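Local coordinates for ESX-1 secretion-associated protein EspB (Mycobacterium marinum, PDB 7P0Z) that is secreted with the ESX-1 system and assembles into a seven-subunit complex, probably giving the channel-like structure proposed for its role in protein transport, at residues R19-A25 / K170-F175; S75-A81 / I283-P288; M27-P31 / G157-F161. All coordinates share one frame. Residue numbers count along the deposited sequence, not the author numbering.

Contact 1 of 3, residues R19-A25 / K170-F175; sequences RADEVEA and KRFRIF
Three arginines dominate this contact between the C-terminal end of helix 13-23 and the loop that leads toward helix 181-224. Residues 19-23 are helical, Glu24 is the first to leave helical angles, and Ala25 is extended (phi/psi -65/150). Opposite them, Lys170 and Arg171 form a 3-10 segment, and from Arg173 to Phe175 the chain is extended. Val23 and Arg171 are closest in register, their CA atoms 5.1 Å apart. Arg19 has chi1 to chi3 all m, so its chain curls compactly and its guanidinium reaches the backbone of the loop: NH2 donates to Arg173 O at 2.8 Å and weakly to Arg171 O at 3.3 Å, while NH1 bonds weakly to Ile174 O at 3.4 Å. Arg173 (p, t, t) stacks its guanidinium flat on that of Arg19 (centres 3.7 Å, planes 7°), and Phe175 CE1 lies over the opposite face. Glu22, with chi1 and chi2 both t, extends to Arg173: OE2 to NH1 and OE1 to NH2 are each 3.2 Å. Arg173 NH1 also donates to Lys170 O at 2.9 Å. Arg171 (p, t, p) sends NH1 to Val23 O at 3.0 Å and Ala25 O at 2.6 Å, taking up carbonyls where the helix ends; its NH2 forms a salt bridge with Asp168. Val23 CG2 meets Phe172 CE1 at 3.7 Å. The pattern is a salt-bridge network combined with arginine-to-carbonyl bonding, which suits a join between helix end and loop: the like charges of the Arg19-Arg173 stack are offset by Glu22 and by backbone oxygens, so Arg19 can be buried while Arg173 stays partly exposed.

Contact 2 of 3, residues S75-A81 / I283-P288; sequences SLRNAAA and IKIDPP
The last residues of the chain, 283-288, run as an extended strand-like tail along the final turns of helix 42-81, in the same direction as the helix: CA atoms pair Ser75 with Ile285 (4.6 Å), Asn78 with Pro287 (4.8 Å) and Ala81 with Pro288 (6.8 Å). Ile283 (phi/psi -68/140) comes first; its carbonyl O accepts a 2.5 Å hydrogen bond from Ser75 OG. Lys284 points away from the helix. Ile285 (-123/119) turns back toward it: its N donates to Ser75 OG at 3.0 Å, its O takes a very short 2.4 Å bond from Asn78 ND2, and its side chain (chi1 and chi2 m) packs CG1 against Ser75 CB at 3.7 Å, with CG2 more loosely over Ala79 CB at 4.4 Å. Asp286 again points away, and its OD1 forms a salt bridge with Lys284 NZ at 3.4 Å. Pro287 CD rests 3.5 Å from Asn78 ND2, and Pro288 CG lies 3.9 Å from Ala81 CB. Ser75 and Asn78, both chi1 m and one helical turn apart, thus act as surrogate backbone partners. They satisfy Ile283 O and Ile285 N and O, allowing an irregular segment to bind a helix that has no strand edge to offer.

Contact 3 of 3, residues M27-P31 / G157-F161; sequences MATPP and GWNNF
A proline-rich linker lies against one side of helix 149-166, its rings and backbone fitted around two aromatic side chains. Residues 28-31 are extended, close to polyproline II (Ala28 -61/148, Pro30 -70/158, Pro31 -68/154), and they run counter to the helical segment 157-161: Pro30 CA is nearest Phe161 CA at 6.0 Å, and Pro31 CA nearest Gly157 CA at 5.7 Å. Pro31 is the main bump. It settles into a hollow floored by Gly157 and walled by Trp158 and Phe161, with CG 3.6 Å from Gly157 C and 3.5 Å from Trp158 CE2, and CD 4.1 Å from Phe161 CB. Glycine suits the floor, because an ideal CB there would stand only 3.2 Å from Pro31 CB. The Trp158 indole (chi1 m, chi2 105°) presents its face to the proline in a CH-pi contact, Pro31 CD lying 3.5 Å from the centroid of the six-membered ring and 3° off its normal. Phe161, chi1 t, reaches in turn toward the linker: Pro30 CA sits over its face, 3.8 Å from the ring centroid. Near the plane of that ring, Ala28 O approaches CE1 at 3.3 Å, and Ala28 CB, small enough to fit closely, is 3.8 Å from CE1. No hydrogen bond joins the two segments, though Pro31 O is held by Arg59 of helix 42-81. The arrangement is proline-aromatic CH-pi packing, by which the extended linker after helix 13-23 lies on helix 149-166, joining the PE-family and PPE-family parts of an elongated helical bundle.

Overall arrangement
From the N terminus, helix 13-23 enters contact 1 first, and its partner 170-175 follows only after helices 42-81, 133-143 and 149-166, so contact 1 closes a long loop. Contact 3, opened by the linker at 27-31 and closed at 157-161, is nested inside that loop. Contact 2 opens within both, at 75-81, and closes at the C terminus, so it crosses each of them. Contacts 1 and 2 touch, because Arg77 makes salt bridges to Asp21 and Glu24, joining consecutive helices; Met27 packs on Arg171 between contacts 1 and 3. Together they fasten PE-family segments to PPE-family segments and to the C-terminal tail.

Contact 1 of 3, residues R19-A25 / K170-F175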
ATOM      1  N   ARG A  19      44.567  -6.836 -12.973  1.00 40.48           N
ATOM      2  CA  ARG A  19      43.274  -6.529 -12.390  1.00 40.48           C
ATOM      3  C   ARG A  19      43.395  -6.238 -10.905  1.00 40.48           C
ATOM      4  O   ARG A  19      42.671  -5.395 -10.374  1.00 40.48           O
ATOM      5  CB  ARG A  19      42.315  -7.678 -12.644  1.00 40.48           C
ATOM      6  CG  ARG A  19      41.950  -7.833 -14.083  1.00 40.48           C
ATOM      7  CD  ARG A  19      41.364  -6.570 -14.665  1.00 40.48           C
ATOM      8  NE  ARG A  19      40.172  -6.168 -13.941  1.00 40.48           N
ATOM      9  CZ  ARG A  19      38.969  -6.680 -14.144  1.00 40.48           C
ATOM     10  NH1 ARG A  19      38.792  -7.619 -15.047  1.00 40.48           N
ATOM     11  NH2 ARG A  19      37.944  -6.261 -13.427  1.00 40.48           N
ATOM     12  N   ALA A  20      44.303  -6.923 -10.219  1.00 41.14           N
ATOM     13  CA  ALA A  20      44.525  -6.637  -8.809  1.00 41.14           C
ATOM     14  C   ALA A  20      45.045  -5.226  -8.608  1.00 41.14           C
ATOM     15  O   ALA A  20      44.608  -4.522  -7.697  1.00 41.14           O
ATOM     16  CB  ALA A  20      45.492  -7.643  -8.204  1.00 41.14           C
ATOM     17  N   ASP A  21      45.978  -4.793  -9.441  1.00 41.59           N
ATOM     18  CA  ASP A  21      46.417  -3.412  -9.309  1.00 41.59           C
ATOM     19  C   ASP A  21      45.315  -2.433  -9.669  1.00 41.59           C
ATOM     20  O   ASP A  21      45.212  -1.373  -9.055  1.00 41.59           O
ATOM     21  CB  ASP A  21      47.646  -3.157 -10.150  1.00 41.59           C
ATOM     22  CG  ASP A  21      48.876  -3.738  -9.530  1.00 41.59           C
ATOM     23  OD1 ASP A  21      48.828  -4.074  -8.336  1.00 41.59           O
ATOM     24  OD2 ASP A  21      49.897  -3.862 -10.230  1.00 41.59           O
ATOM     25  N   GLU A  22      44.480  -2.770 -10.641  1.00 41.12           N
ATOM     26  CA  GLU A  22      43.416  -1.866 -11.035  1.00 41.12           C
ATOM     27  C   GLU A  22      42.339  -1.740  -9.968  1.00 41.12           C
ATOM     28  O   GLU A  22      41.720  -0.684  -9.838  1.00 41.12           O
ATOM     29  CB  GLU A  22      42.800  -2.329 -12.347  1.00 41.12           C
ATOM     30  CG  GLU A  22      41.735  -1.406 -12.857  1.00 41.12           C
ATOM     31  CD  GLU A  22      41.130  -1.831 -14.166  1.00 41.12           C
ATOM     32  OE1 GLU A  22      41.580  -2.836 -14.741  1.00 41.12           O
ATOM     33  OE2 GLU A  22      40.169  -1.177 -14.604  1.00 41.12           O
ATOM     34  N   VAL A  23      42.096  -2.792  -9.198  1.00 41.02           N
ATOM     35  CA  VAL A  23      40.940  -2.749  -8.327  1.00 41.02           C
ATOM     36  C   VAL A  23      41.224  -1.941  -7.072  1.00 41.02           C
ATOM     37  O   VAL A  23      40.306  -1.383  -6.473  1.00 41.02           O
ATOM     38  CB  VAL A  23      40.471  -4.171  -7.987  1.00 41.02           C
ATOM     39  CG1 VAL A  23      41.390  -4.824  -6.993  1.00 41.02           C
ATOM     40  CG2 VAL A  23      39.049  -4.151  -7.486  1.00 41.02           C
ATOM     41  N   GLU A  24      42.478  -1.852  -6.651  1.00 41.01           N
ATOM     42  CA  GLU A  24      42.820  -1.106  -5.459  1.00 41.01           C
ATOM     43  C   GLU A  24      43.443   0.239  -5.776  1.00 41.01           C
ATOM     44  O   GLU A  24      43.982   0.881  -4.881  1.00 41.01           O
ATOM     45  CB  GLU A  24      43.763  -1.914  -4.575  1.00 41.01           C
ATOM     46  CG  GLU A  24      45.189  -1.887  -5.054  1.00 41.01           C
ATOM     47  CD  GLU A  24      46.134  -2.549  -4.102  1.00 41.01           C
ATOM     48  OE1 GLU A  24      45.749  -2.789  -2.946  1.00 41.01           O
ATOM     49  OE2 GLU A  24      47.283  -2.811  -4.498  1.00 41.01           O
ATOM     50  N   ALA A  25      43.394   0.677  -7.020  1.00 40.56           N
ATOM     51  CA  ALA A  25      43.833   2.022  -7.318  1.00 40.56           C
ATOM     52  C   ALA A  25      42.903   3.012  -6.629  1.00 40.56           C
ATOM     53  O   ALA A  25      41.733   2.711  -6.410  1.00 40.56           O
ATOM     54  CB  ALA A  25      43.836   2.262  -8.820  1.00 40.56           C
ATOM     55  N   LYS A 170      34.321   0.087 -13.713  1.00 40.32           N
ATOM     56  CA  LYS A 170      35.058  -0.784 -14.621  1.00 40.32           C
ATOM     57  C   LYS A 170      35.961  -1.730 -13.872  1.00 40.32           C
ATOM     58  O   LYS A 170      36.141  -2.874 -14.285  1.00 40.32           O
ATOM     59  CB  LYS A 170      35.923   0.023 -15.570  1.00 40.32           C
ATOM     60  CG  LYS A 170      35.211   0.741 -16.618  1.00 40.32           C
ATOM     61  CD  LYS A 170      36.163   1.719 -17.206  1.00 40.32           C
ATOM     62  CE  LYS A 170      37.293   0.990 -17.868  1.00 40.32           C
ATOM     63  NZ  LYS A 170      38.214   1.933 -18.545  1.00 40.32           N
ATOM     64  N   ARG A 171      36.551  -1.270 -12.779  1.00 40.18           N
ATOM     65  CA  ARG A 171      37.482  -2.096 -12.042  1.00 40.18           C
ATOM     66  C   ARG A 171      36.845  -3.352 -11.477  1.00 40.18           C
ATOM     67  O   ARG A 171      37.558  -4.171 -10.909  1.00 40.18           O
ATOM     68  CB  ARG A 171      38.110  -1.292 -10.915  1.00 40.18           C
ATOM     69  CG  ARG A 171      37.121  -0.839  -9.890  1.00 40.18           C
ATOM     70  CD  ARG A 171      37.794  -0.079  -8.795  1.00 40.18           C
ATOM     71  NE  ARG A 171      38.284   1.226  -9.210  1.00 40.18           N
ATOM     72  CZ  ARG A 171      39.261   1.875  -8.595  1.00 40.18           C
ATOM     73  NH1 ARG A 171      39.851   1.334  -7.549  1.00 40.18           N
ATOM     74  NH2 ARG A 171      39.649   3.058  -9.020  1.00 40.18           N
ATOM     75  N   PHE A 172      35.543  -3.540 -11.609  1.00 39.71           N
ATOM     76  CA  PHE A 172      34.918  -4.754 -11.120  1.00 39.71           C
ATOM     77  C   PHE A 172      34.364  -5.626 -12.224  1.00 39.71           C
ATOM     78  O   PHE A 172      33.619  -6.555 -11.935  1.00 39.71           O
ATOM     79  CB  PHE A 172      33.801  -4.436 -10.141  1.00 39.71           C
ATOM     80  CG  PHE A 172      34.209  -3.569  -9.036  1.00 39.71           C
ATOM     81  CD1 PHE A 172      35.162  -3.978  -8.145  1.00 39.71           C
ATOM     82  CD2 PHE A 172      33.629  -2.346  -8.868  1.00 39.71           C
ATOM     83  CE1 PHE A 172      35.536  -3.179  -7.116  1.00 39.71           C
ATOM     84  CE2 PHE A 172      33.993  -1.547  -7.830  1.00 39.71           C
ATOM     85  CZ  PHE A 172      34.950  -1.968  -6.947  1.00 39.71           C
ATOM     86  N   ARG A 173      34.704  -5.355 -13.471  1.00 39.09           N
ATOM     87  CA  ARG A 173      34.211  -6.172 -14.560  1.00 39.09           C
ATOM     88  C   ARG A 173      34.719  -7.601 -14.443  1.00 39.09           C
ATOM     89  O   ARG A 173      35.703  -7.890 -13.768  1.00 39.09           O
ATOM     90  CB  ARG A 173      34.633  -5.581 -15.891  1.00 39.09           C
ATOM     91  CG  ARG A 173      36.077  -5.704 -16.142  1.00 39.09           C
ATOM     92  CD  ARG A 173      36.468  -4.921 -17.330  1.00 39.09           C
ATOM     93  NE  ARG A 173      37.897  -5.000 -17.544  1.00 39.09           N
ATOM     94  CZ  ARG A 173      38.780  -4.258 -16.904  1.00 39.09           C
ATOM     95  NH1 ARG A 173      38.378  -3.397 -15.998  1.00 39.09           N
ATOM     96  NH2 ARG A 173      40.061  -4.387 -17.159  1.00 39.09           N
ATOM     97  N   ILE A 174      34.008  -8.506 -15.107  1.00 39.54           N
ATOM     98  CA  ILE A 174      34.409  -9.897 -15.184  1.00 39.54           C
ATOM     99  C   ILE A 174      35.739 -10.038 -15.907  1.00 39.54           C
ATOM    100  O   ILE A 174      36.202  -9.139 -16.608  1.00 39.54           O
ATOM    101  CB  ILE A 174      33.321 -10.700 -15.903  1.00 39.54           C
ATOM    102  CG1 ILE A 174      33.160 -10.150 -17.307  1.00 39.54           C
ATOM    103  CG2 ILE A 174      32.026 -10.644 -15.154  1.00 39.54           C
ATOM    104  CD1 ILE A 174      32.260 -10.948 -18.136  1.00 39.54           C
ATOM    105  N   PHE A 175      36.353 -11.194 -15.739  1.00 40.60           N
ATOM    106  CA  PHE A 175      37.635 -11.462 -16.360  1.00 40.60           C
ATOM    107  C   PHE A 175      37.445 -11.972 -17.774  1.00 40.60           C
ATOM    108  O   PHE A 175      36.462 -12.636 -18.083  1.00 40.60           O
ATOM    109  CB  PHE A 175      38.408 -12.488 -15.550  1.00 40.60           C
ATOM    110  CG  PHE A 175      38.613 -12.093 -14.139  1.00 40.60           C
ATOM    111  CD1 PHE A 175      39.548 -11.144 -13.803  1.00 40.60           C
ATOM    112  CD2 PHE A 175      37.875 -12.678 -13.138  1.00 40.60           C
ATOM    113  CE1 PHE A 175      39.731 -10.782 -12.497  1.00 40.60           C
ATOM    114  CE2 PHE A 175      38.058 -12.320 -11.831  1.00 40.60           C
ATOM    115  CZ  PHE A 175      38.989 -11.372 -11.510  1.00 40.60           C
TER

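Contact 2 of 3, residues S75-A81 / I283-P288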
ATOM      1  N   SER A  75      43.728 -10.857  -2.118  1.00 40.25           N
ATOM      2  CA  SER A  75      43.201 -12.172  -2.450  1.00 40.25           C
ATOM      3  C   SER A  75      43.432 -12.507  -3.914  1.00 40.25           C
ATOM      4  O   SER A  75      43.703 -13.659  -4.256  1.00 40.25           O
ATOM      5  CB  SER A  75      41.722 -12.263  -2.109  1.00 40.25           C
ATOM      6  OG  SER A  75      41.532 -12.261  -0.718  1.00 40.25           O
ATOM      7  N   LEU A  76      43.316 -11.522  -4.794  1.00 40.57           N
ATOM      8  CA  LEU A  76      43.581 -11.782  -6.199  1.00 40.57           C
ATOM      9  C   LEU A  76      45.034 -12.153  -6.430  1.00 40.57           C
ATOM     10  O   LEU A  76      45.333 -13.023  -7.243  1.00 40.57           O
ATOM     11  CB  LEU A  76      43.212 -10.579  -7.048  1.00 40.57           C
ATOM     12  CG  LEU A  76      41.728 -10.303  -7.201  1.00 40.57           C
ATOM     13  CD1 LEU A  76      41.535  -8.917  -7.754  1.00 40.57           C
ATOM     14  CD2 LEU A  76      41.103 -11.319  -8.094  1.00 40.57           C
ATOM     15  N   ARG A  77      45.952 -11.487  -5.747  1.00 40.80           N
ATOM     16  CA  ARG A  77      47.355 -11.835  -5.909  1.00 40.80           C
ATOM     17  C   ARG A  77      47.639 -13.237  -5.406  1.00 40.80           C
ATOM     18  O   ARG A  77      48.419 -13.973  -6.014  1.00 40.80           O
ATOM     19  CB  ARG A  77      48.230 -10.818  -5.210  1.00 40.80           C
ATOM     20  CG  ARG A  77      48.149  -9.510  -5.874  1.00 40.80           C
ATOM     21  CD  ARG A  77      49.136  -8.565  -5.350  1.00 40.80           C
ATOM     22  NE  ARG A  77      48.914  -7.260  -5.932  1.00 40.80           N
ATOM     23  CZ  ARG A  77      48.274  -6.284  -5.312  1.00 40.80           C
ATOM     24  NH1 ARG A  77      47.815  -6.478  -4.092  1.00 40.80           N
ATOM     25  NH2 ARG A  77      48.101  -5.119  -5.906  1.00 40.80           N
ATOM     26  N   ASN A  78      47.008 -13.635  -4.313  1.00 41.07           N
ATOM     27  CA  ASN A  78      47.178 -15.004  -3.856  1.00 41.07           C
ATOM     28  C   ASN A  78      46.625 -15.993  -4.871  1.00 41.07           C
ATOM     29  O   ASN A  78      47.265 -17.004  -5.198  1.00 41.07           O
ATOM     30  CB  ASN A  78      46.517 -15.185  -2.498  1.00 41.07           C
ATOM     31  CG  ASN A  78      47.180 -14.369  -1.422  1.00 41.07           C
ATOM     32  OD1 ASN A  78      48.238 -13.790  -1.626  1.00 41.07           O
ATOM     33  ND2 ASN A  78      46.559 -14.318  -0.265  1.00 41.07           N
ATOM     34  N   ALA A  79      45.441 -15.709  -5.392  1.00 41.52           N
ATOM     35  CA  ALA A  79      44.852 -16.580  -6.392  1.00 41.52           C
ATOM     36  C   ALA A  79      45.745 -16.691  -7.616  1.00 41.52           C
ATOM     37  O   ALA A  79      45.813 -17.742  -8.251  1.00 41.52           O
ATOM     38  CB  ALA A  79      43.474 -16.064  -6.775  1.00 41.52           C
ATOM     39  N   ALA A  80      46.413 -15.607  -7.977  1.00 43.03           N
ATOM     40  CA  ALA A  80      47.353 -15.664  -9.079  1.00 43.03           C
ATOM     41  C   ALA A  80      48.548 -16.535  -8.735  1.00 43.03           C
ATOM     42  O   ALA A  80      49.007 -17.322  -9.562  1.00 43.03           O
ATOM     43  CB  ALA A  80      47.805 -14.260  -9.447  1.00 43.03           C
ATOM     44  N   ALA A  81      49.056 -16.418  -7.515  1.00 43.81           N
ATOM     45  CA  ALA A  81      50.171 -17.247  -7.105  1.00 43.81           C
ATOM     46  C   ALA A  81      49.807 -18.715  -7.061  1.00 43.81           C
ATOM     47  O   ALA A  81      50.703 -19.552  -6.980  1.00 43.81           O
ATOM     48  CB  ALA A  81      50.678 -16.816  -5.742  1.00 43.81           C
ATOM     49  N   ILE A 283      36.396 -11.352  -0.326  1.00 38.79           N
ATOM     50  CA  ILE A 283      36.729 -12.761  -0.256  1.00 38.79           C
ATOM     51  C   ILE A 283      38.182 -12.918   0.161  1.00 38.79           C
ATOM     52  O   ILE A 283      39.051 -12.142  -0.241  1.00 38.79           O
ATOM     53  CB  ILE A 283      36.437 -13.457  -1.591  1.00 38.79           C
ATOM     54  CG1 ILE A 283      36.417 -14.957  -1.376  1.00 38.79           C
ATOM     55  CG2 ILE A 283      37.433 -13.071  -2.650  1.00 38.79           C
ATOM     56  CD1 ILE A 283      36.231 -15.705  -2.596  1.00 38.79           C
ATOM     57  N   LYS A 284      38.453 -13.896   1.009  1.00 38.78           N
ATOM     58  CA  LYS A 284      39.808 -14.144   1.470  1.00 38.78           C
ATOM     59  C   LYS A 284      40.386 -15.360   0.771  1.00 38.78           C
ATOM     60  O   LYS A 284      39.775 -16.429   0.764  1.00 38.78           O
ATOM     61  CB  LYS A 284      39.863 -14.334   2.975  1.00 38.78           C
ATOM     62  CG  LYS A 284      41.238 -14.083   3.485  1.00 38.78           C
ATOM     63  CD  LYS A 284      41.232 -13.526   4.860  1.00 38.78           C
ATOM     64  CE  LYS A 284      40.770 -14.549   5.833  1.00 38.78           C
ATOM     65  NZ  LYS A 284      41.560 -15.789   5.713  1.00 38.78           N
ATOM     66  N   ILE A 285      41.544 -15.182   0.159  1.00 39.66           N
ATOM     67  CA  ILE A 285      42.286 -16.264  -0.458  1.00 39.66           C
ATOM     68  C   ILE A 285      43.654 -16.272   0.183  1.00 39.66           C
ATOM     69  O   ILE A 285      44.391 -15.291   0.080  1.00 39.66           O
ATOM     70  CB  ILE A 285      42.419 -16.091  -1.973  1.00 39.66           C
ATOM     71  CG1 ILE A 285      41.068 -15.872  -2.642  1.00 39.66           C
ATOM     72  CG2 ILE A 285      43.030 -17.313  -2.550  1.00 39.66           C
ATOM     73  CD1 ILE A 285      40.184 -17.020  -2.580  1.00 39.66           C
ATOM     74  N   ASP A 286      44.004 -17.370   0.826  1.00 41.78           N
ATOM     75  CA  ASP A 286      45.294 -17.436   1.473  1.00 41.78           C
ATOM     76  C   ASP A 286      46.397 -17.668   0.458  1.00 41.78           C
ATOM     77  O   ASP A 286      46.163 -18.256  -0.594  1.00 41.78           O
ATOM     78  CB  ASP A 286      45.312 -18.545   2.492  1.00 41.78           C
ATOM     79  CG  ASP A 286      44.286 -18.357   3.527  1.00 41.78           C
ATOM     80  OD1 ASP A 286      44.128 -17.211   3.980  1.00 41.78           O
ATOM     81  OD2 ASP A 286      43.623 -19.344   3.884  1.00 41.78           O
ATOM     82  N   PRO A 287      47.615 -17.232   0.758  1.00 41.59           N
ATOM     83  CA  PRO A 287      48.728 -17.569  -0.106  1.00 41.59           C
ATOM     84  C   PRO A 287      48.911 -19.071  -0.145  1.00 41.59           C
ATOM     85  O   PRO A 287      48.610 -19.777   0.833  1.00 41.59           O
ATOM     86  CB  PRO A 287      49.919 -16.872   0.562  1.00 41.59           C
ATOM     87  CG  PRO A 287      49.334 -15.951   1.538  1.00 41.59           C
ATOM     88  CD  PRO A 287      48.067 -16.553   1.974  1.00 41.59           C
ATOM     89  N   PRO A 288      49.357 -19.606  -1.266  1.00 42.79           N
ATOM     90  CA  PRO A 288      49.646 -21.020  -1.461  1.00 42.79           C
ATOM     91  C   PRO A 288      50.684 -21.553  -0.470  1.00 42.79           C
ATOM     92  O   PRO A 288      51.598 -20.830  -0.072  1.00 42.79           O
ATOM     93  CB  PRO A 288      50.196 -21.059  -2.874  1.00 42.79           C
ATOM     94  CG  PRO A 288      49.720 -19.855  -3.494  1.00 42.79           C
ATOM     95  CD  PRO A 288      49.659 -18.823  -2.462  1.00 42.79           C
TER

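Contact 3 of 3, residues M27-P31 / G157-F161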
ATOM      1  N   MET A  27      40.199   5.665  -5.803  1.00 40.32           N
ATOM      2  CA  MET A  27      39.038   6.201  -6.479  1.00 40.32           C
ATOM      3  C   MET A  27      39.029   7.710  -6.310  1.00 40.32           C
ATOM      4  O   MET A  27      39.987   8.309  -5.828  1.00 40.32           O
ATOM      5  CB  MET A  27      37.771   5.543  -5.962  1.00 40.32           C
ATOM      6  CG  MET A  27      37.826   4.051  -6.055  1.00 40.32           C
ATOM      7  SD  MET A  27      36.362   3.231  -5.451  1.00 40.32           S
ATOM      8  CE  MET A  27      35.331   3.310  -6.893  1.00 40.32           C
ATOM      9  N   ALA A  28      37.945   8.339  -6.721  1.00 37.89           N
ATOM     10  CA  ALA A  28      37.833   9.780  -6.601  1.00 37.89           C
ATOM     11  C   ALA A  28      37.910  10.193  -5.144  1.00 37.89           C
ATOM     12  O   ALA A  28      37.516   9.456  -4.247  1.00 37.89           O
ATOM     13  CB  ALA A  28      36.527  10.251  -7.215  1.00 37.89           C
ATOM     14  N   THR A  29      38.447  11.349  -4.913  1.00 37.13           N
ATOM     15  CA  THR A  29      38.474  11.880  -3.564  1.00 37.13           C
ATOM     16  C   THR A  29      37.163  12.588  -3.269  1.00 37.13           C
ATOM     17  O   THR A  29      36.723  13.412  -4.067  1.00 37.13           O
ATOM     18  CB  THR A  29      39.618  12.844  -3.389  1.00 37.13           C
ATOM     19  OG1 THR A  29      40.766  12.317  -4.037  1.00 37.13           O
ATOM     20  CG2 THR A  29      39.928  12.981  -1.960  1.00 37.13           C
ATOM     21  N   PRO A  30      36.509  12.281  -2.162  1.00 36.86           N
ATOM     22  CA  PRO A  30      35.260  12.955  -1.826  1.00 36.86           C
ATOM     23  C   PRO A  30      35.502  14.404  -1.455  1.00 36.86           C
ATOM     24  O   PRO A  30      36.614  14.775  -1.066  1.00 36.86           O
ATOM     25  CB  PRO A  30      34.745  12.146  -0.630  1.00 36.86           C
ATOM     26  CG  PRO A  30      35.950  11.546  -0.056  1.00 36.86           C
ATOM     27  CD  PRO A  30      36.875  11.268  -1.170  1.00 36.86           C
ATOM     28  N   PRO A  31      34.490  15.254  -1.562  1.00 37.62           N
ATOM     29  CA  PRO A  31      34.663  16.652  -1.159  1.00 37.62           C
ATOM     30  C   PRO A  31      34.840  16.772   0.338  1.00 37.62           C
ATOM     31  O   PRO A  31      34.379  15.934   1.107  1.00 37.62           O
ATOM     32  CB  PRO A  31      33.363  17.318  -1.608  1.00 37.62           C
ATOM     33  CG  PRO A  31      32.452  16.236  -1.994  1.00 37.62           C
ATOM     34  CD  PRO A  31      33.078  14.919  -1.781  1.00 37.62           C
ATOM     35  N   GLY A 157      29.867  19.628  -5.208  1.00 38.73           N
ATOM     36  CA  GLY A 157      30.925  18.688  -4.914  1.00 38.73           C
ATOM     37  C   GLY A 157      30.408  17.275  -4.751  1.00 38.73           C
ATOM     38  O   GLY A 157      30.981  16.326  -5.287  1.00 38.73           O
ATOM     39  N   TRP A 158      29.299  17.119  -4.049  1.00 38.76           N
ATOM     40  CA  TRP A 158      28.821  15.768  -3.828  1.00 38.76           C
ATOM     41  C   TRP A 158      28.174  15.164  -5.069  1.00 38.76           C
ATOM     42  O   TRP A 158      28.256  13.954  -5.262  1.00 38.76           O
ATOM     43  CB  TRP A 158      27.886  15.736  -2.626  1.00 38.76           C
ATOM     44  CG  TRP A 158      28.672  15.729  -1.375  1.00 38.76           C
ATOM     45  CD1 TRP A 158      28.856  16.765  -0.529  1.00 38.76           C
ATOM     46  CD2 TRP A 158      29.436  14.649  -0.856  1.00 38.76           C
ATOM     47  NE1 TRP A 158      29.672  16.402   0.496  1.00 38.76           N
ATOM     48  CE2 TRP A 158      30.041  15.101   0.322  1.00 38.76           C
ATOM     49  CE3 TRP A 158      29.661  13.338  -1.270  1.00 38.76           C
ATOM     50  CZ2 TRP A 158      30.856  14.296   1.090  1.00 38.76           C
ATOM     51  CZ3 TRP A 158      30.462  12.543  -0.510  1.00 38.76           C
ATOM     52  CH2 TRP A 158      31.053  13.020   0.663  1.00 38.76           C
ATOM     53  N   ASN A 159      27.556  15.966  -5.932  1.00 38.92           N
ATOM     54  CA  ASN A 159      27.095  15.438  -7.209  1.00 38.92           C
ATOM     55  C   ASN A 159      28.254  15.005  -8.088  1.00 38.92           C
ATOM     56  O   ASN A 159      28.180  13.969  -8.761  1.00 38.92           O
ATOM     57  CB  ASN A 159      26.245  16.463  -7.933  1.00 38.92           C
ATOM     58  CG  ASN A 159      24.797  16.181  -7.816  1.00 38.92           C
ATOM     59  OD1 ASN A 159      24.369  15.049  -7.976  1.00 38.92           O
ATOM     60  ND2 ASN A 159      24.016  17.205  -7.546  1.00 38.92           N
ATOM     61  N   ASN A 160      29.326  15.787  -8.110  1.00 38.81           N
ATOM     62  CA  ASN A 160      30.495  15.364  -8.855  1.00 38.81           C
ATOM     63  C   ASN A 160      31.014  14.046  -8.323  1.00 38.81           C
ATOM     64  O   ASN A 160      31.390  13.167  -9.098  1.00 38.81           O
ATOM     65  CB  ASN A 160      31.587  16.417  -8.793  1.00 38.81           C
ATOM     66  CG  ASN A 160      31.250  17.630  -9.574  1.00 38.81           C
ATOM     67  OD1 ASN A 160      30.448  17.587 -10.491  1.00 38.81           O
ATOM     68  ND2 ASN A 160      31.861  18.738  -9.215  1.00 38.81           N
ATOM     69  N   PHE A 161      31.040  13.893  -7.005  1.00 38.09           N
ATOM     70  CA  PHE A 161      31.509  12.642  -6.436  1.00 38.09           C
ATOM     71  C   PHE A 161      30.606  11.475  -6.814  1.00 38.09           C
ATOM     72  O   PHE A 161      31.094  10.389  -7.129  1.00 38.09           O
ATOM     73  CB  PHE A 161      31.627  12.755  -4.923  1.00 38.09           C
ATOM     74  CG  PHE A 161      32.388  11.637  -4.322  1.00 38.09           C
ATOM     75  CD1 PHE A 161      33.726  11.479  -4.602  1.00 38.09           C
ATOM     76  CD2 PHE A 161      31.753  10.688  -3.553  1.00 38.09           C
ATOM     77  CE1 PHE A 161      34.419  10.432  -4.085  1.00 38.09           C
ATOM     78  CE2 PHE A 161      32.451   9.639  -3.033  1.00 38.09           C
ATOM     79  CZ  PHE A 161      33.785   9.511  -3.298  1.00 38.09           C
TER